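Local coordinates for protein VIN1 (Oscarella pearsei, PDB 6BFI) that binds actin filaments and may play a role in cell-cell adhesion, as a sponge homolog of vinculin, at residues S140-L145 against A241-I246. Numbering follows the deposited sequence.
Sequences SVQEYL and AIEEII
Glu243 OE2 is gripped by two side chains of the facing helix: Gln142 NE2 donates to its anti lone pair at 3.0 Å, and Arg139, one turn before Gln142, forms a salt bridge to the same oxygen. The hydrogen bond from the amide is fairly straight (158° at the hydrogen), and OE2 lies almost in the amide plane; amide and carboxylate are themselves nearly coplanar, 18° apart, although the two side chains cross at about a right angle. Gln142 has CG anti to the backbone N (chi1 -177°) and an extended chain beyond it, whereas Glu243 bends at chi2. Arg139 also donates to Gln142 OE1, which probably offsets the closeness of that oxygen to the carboxylate and helps fix which way the amide is turned. Beneath this polar edge, helices 102-145 and 224-249 run antiparallel, their local axes 10.5 Å apart, as neighbours in one of the helical bundles from which vinculin-family proteins are built. Ile242 carries most of the apolar contact from its helix: its CG2 rests 3.8 Å from Gln142 CB, while its CD1 meets Leu145 CD1 tip to tip at 3.8 Å. Val141 CG1 makes a looser apolar contact with Ile242 CD1, at 4.4 Å. Helix 154-178 packs against Val141 and Leu145 through Met168, extending the apolar layer into a third helix. One turn beyond Ile242, Ile246 brings CD1 to 4.0 Å from Gln142 OE1 and packs on Cys138 and Val135 of helix 102-145.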
ATOM      1  N   SER A 140      -3.869   1.892 -30.999  1.00 72.07           N
ATOM      2  CA  SER A 140      -4.803   1.441 -32.027  1.00 74.08           C
ATOM      3  C   SER A 140      -6.103   0.937 -31.405  1.00 72.44           C
ATOM      4  O   SER A 140      -7.198   1.377 -31.784  1.00 67.74           O
ATOM      5  CB  SER A 140      -4.162   0.357 -32.896  1.00 72.88           C
ATOM      6  OG  SER A 140      -4.030  -0.864 -32.193  1.00 71.61           O
ATOM      7  N   VAL A 141      -6.002   0.028 -30.428  1.00 70.04           N
ATOM      8  CA  VAL A 141      -7.223  -0.520 -29.838  1.00 66.35           C
ATOM      9  C   VAL A 141      -7.993   0.565 -29.086  1.00 60.79           C
ATOM     10  O   VAL A 141      -9.232   0.633 -29.152  1.00 57.80           O
ATOM     11  CB  VAL A 141      -6.888  -1.726 -28.939  1.00 67.50           C
ATOM     12  CG1 VAL A 141      -5.811  -1.368 -27.941  1.00 72.52           C
ATOM     13  CG2 VAL A 141      -8.132  -2.226 -28.229  1.00 66.47           C
ATOM     14  N   GLN A 142      -7.274   1.445 -28.387  1.00 54.09           N
ATOM     15  CA  GLN A 142      -7.927   2.541 -27.681  1.00 57.87           C
ATOM     16  C   GLN A 142      -8.696   3.439 -28.642  1.00 66.58           C
ATOM     17  O   GLN A 142      -9.820   3.862 -28.346  1.00 71.57           O
ATOM     18  CB  GLN A 142      -6.889   3.350 -26.909  1.00 59.01           C
ATOM     19  CG  GLN A 142      -7.470   4.475 -26.089  1.00 57.86           C
ATOM     20  CD  GLN A 142      -6.403   5.377 -25.515  1.00 59.18           C
ATOM     21  OE1 GLN A 142      -5.393   5.656 -26.162  1.00 58.74           O
ATOM     22  NE2 GLN A 142      -6.617   5.834 -24.290  1.00 58.42           N
ATOM     23  N   GLU A 143      -8.109   3.736 -29.802  1.00 68.70           N
ATOM     24  CA  GLU A 143      -8.803   4.539 -30.802  1.00 72.18           C
ATOM     25  C   GLU A 143     -10.031   3.815 -31.335  1.00 66.41           C
ATOM     26  O   GLU A 143     -11.079   4.435 -31.547  1.00 63.31           O
ATOM     27  CB  GLU A 143      -7.855   4.894 -31.947  1.00 82.25           C
ATOM     28  CG  GLU A 143      -6.784   5.910 -31.580  1.00 88.87           C
ATOM     29  CD  GLU A 143      -5.633   5.926 -32.568  1.00 95.15           C
ATOM     30  OE1 GLU A 143      -5.723   5.229 -33.603  1.00100.66           O
ATOM     31  OE2 GLU A 143      -4.637   6.632 -32.306  1.00 95.28           O
ATOM     32  N   TYR A 144      -9.929   2.499 -31.551  1.00 68.78           N
ATOM     33  CA  TYR A 144     -11.082   1.769 -32.066  1.00 74.17           C
ATOM     34  C   TYR A 144     -12.194   1.628 -31.035  1.00 75.42           C
ATOM     35  O   TYR A 144     -13.335   1.341 -31.414  1.00 75.46           O
ATOM     36  CB  TYR A 144     -10.667   0.386 -32.571  1.00 77.83           C
ATOM     37  CG  TYR A 144     -11.775  -0.320 -33.327  1.00 80.46           C
ATOM     38  CD1 TYR A 144     -12.275   0.206 -34.511  1.00 82.58           C
ATOM     39  CD2 TYR A 144     -12.325  -1.504 -32.853  1.00 78.67           C
ATOM     40  CE1 TYR A 144     -13.288  -0.428 -35.203  1.00 82.90           C
ATOM     41  CE2 TYR A 144     -13.337  -2.146 -33.540  1.00 80.28           C
ATOM     42  CZ  TYR A 144     -13.815  -1.604 -34.714  1.00 84.32           C
ATOM     43  OH  TYR A 144     -14.822  -2.239 -35.399  1.00 94.76           O
ATOM     44  N   LEU A 145     -11.894   1.821 -29.746  1.00 80.32           N
ATOM     45  CA  LEU A 145     -12.942   1.741 -28.730  1.00 75.35           C
ATOM     46  C   LEU A 145     -14.079   2.720 -29.008  1.00 74.42           C
ATOM     47  O   LEU A 145     -15.253   2.398 -28.786  1.00 74.61           O
ATOM     48  CB  LEU A 145     -12.352   1.999 -27.344  1.00 70.94           C
ATOM     49  CG  LEU A 145     -11.651   0.818 -26.676  1.00 69.33           C
ATOM     50  CD1 LEU A 145     -11.093   1.234 -25.327  1.00 67.59           C
ATOM     51  CD2 LEU A 145     -12.613  -0.351 -26.530  1.00 66.94           C
ATOM     52  N   ALA A 241      -8.188   2.963 -18.403  1.00 44.55           N
ATOM     53  CA  ALA A 241      -7.298   1.846 -18.101  1.00 41.51           C
ATOM     54  C   ALA A 241      -6.197   1.714 -19.146  1.00 47.15           C
ATOM     55  O   ALA A 241      -5.026   1.503 -18.804  1.00 54.32           O
ATOM     56  CB  ALA A 241      -8.096   0.547 -18.003  1.00 42.37           C
ATOM     57  N   ILE A 242      -6.547   1.842 -20.428  1.00 47.31           N
ATOM     58  CA  ILE A 242      -5.536   1.725 -21.475  1.00 45.02           C
ATOM     59  C   ILE A 242      -4.567   2.902 -21.421  1.00 45.00           C
ATOM     60  O   ILE A 242      -3.365   2.743 -21.675  1.00 48.76           O
ATOM     61  CB  ILE A 242      -6.208   1.593 -22.853  1.00 44.22           C
ATOM     62  CG1 ILE A 242      -6.999   0.288 -22.926  1.00 43.91           C
ATOM     63  CG2 ILE A 242      -5.170   1.638 -23.969  1.00 43.81           C
ATOM     64  CD1 ILE A 242      -7.676   0.058 -24.273  1.00 45.43           C
ATOM     65  N   GLU A 243      -5.066   4.097 -21.088  1.00 44.79           N
ATOM     66  CA  GLU A 243      -4.180   5.239 -20.876  1.00 49.85           C
ATOM     67  C   GLU A 243      -3.145   4.933 -19.801  1.00 54.57           C
ATOM     68  O   GLU A 243      -1.950   5.204 -19.974  1.00 59.48           O
ATOM     69  CB  GLU A 243      -4.990   6.478 -20.491  1.00 52.56           C
ATOM     70  CG  GLU A 243      -5.562   7.251 -21.660  1.00 61.61           C
ATOM     71  CD  GLU A 243      -4.496   7.968 -22.464  1.00 69.69           C
ATOM     72  OE1 GLU A 243      -3.667   8.676 -21.854  1.00 74.36           O
ATOM     73  OE2 GLU A 243      -4.486   7.821 -23.705  1.00 71.38           O
ATOM     74  N   GLU A 244      -3.590   4.360 -18.680  1.00 54.40           N
ATOM     75  CA  GLU A 244      -2.664   4.058 -17.595  1.00 55.72           C
ATOM     76  C   GLU A 244      -1.674   2.975 -18.001  1.00 50.20           C
ATOM     77  O   GLU A 244      -0.493   3.048 -17.645  1.00 53.76           O
ATOM     78  CB  GLU A 244      -3.435   3.648 -16.338  1.00 56.64           C
ATOM     79  CG  GLU A 244      -2.570   3.510 -15.091  1.00 61.93           C
ATOM     80  CD  GLU A 244      -2.048   4.841 -14.579  1.00 69.00           C
ATOM     81  OE1 GLU A 244      -2.485   5.896 -15.084  1.00 72.85           O
ATOM     82  OE2 GLU A 244      -1.196   4.834 -13.667  1.00 73.72           O
ATOM     83  N   ILE A 245      -2.134   1.966 -18.745  1.00 47.14           N
ATOM     84  CA  ILE A 245      -1.212   0.963 -19.276  1.00 46.15           C
ATOM     85  C   ILE A 245      -0.135   1.631 -20.118  1.00 46.29           C
ATOM     86  O   ILE A 245       1.053   1.305 -20.006  1.00 49.12           O
ATOM     87  CB  ILE A 245      -1.975  -0.104 -20.082  1.00 47.22           C
ATOM     88  CG1 ILE A 245      -2.590  -1.144 -19.149  1.00 49.72           C
ATOM     89  CG2 ILE A 245      -1.053  -0.789 -21.079  1.00 46.54           C
ATOM     90  CD1 ILE A 245      -3.403  -2.200 -19.865  1.00 52.88           C
ATOM     91  N   ILE A 246      -0.529   2.584 -20.965  1.00 45.21           N
ATOM     92  CA  ILE A 246       0.442   3.277 -21.807  1.00 50.22           C
ATOM     93  C   ILE A 246       1.418   4.073 -20.952  1.00 54.93           C
ATOM     94  O   ILE A 246       2.619   4.129 -21.245  1.00 60.28           O
ATOM     95  CB  ILE A 246      -0.282   4.170 -22.834  1.00 51.81           C
ATOM     96  CG1 ILE A 246      -1.076   3.308 -23.815  1.00 46.87           C
ATOM     97  CG2 ILE A 246       0.711   5.049 -23.585  1.00 48.37           C
ATOM     98  CD1 ILE A 246      -1.925   4.104 -24.786  1.00 47.71           C
TER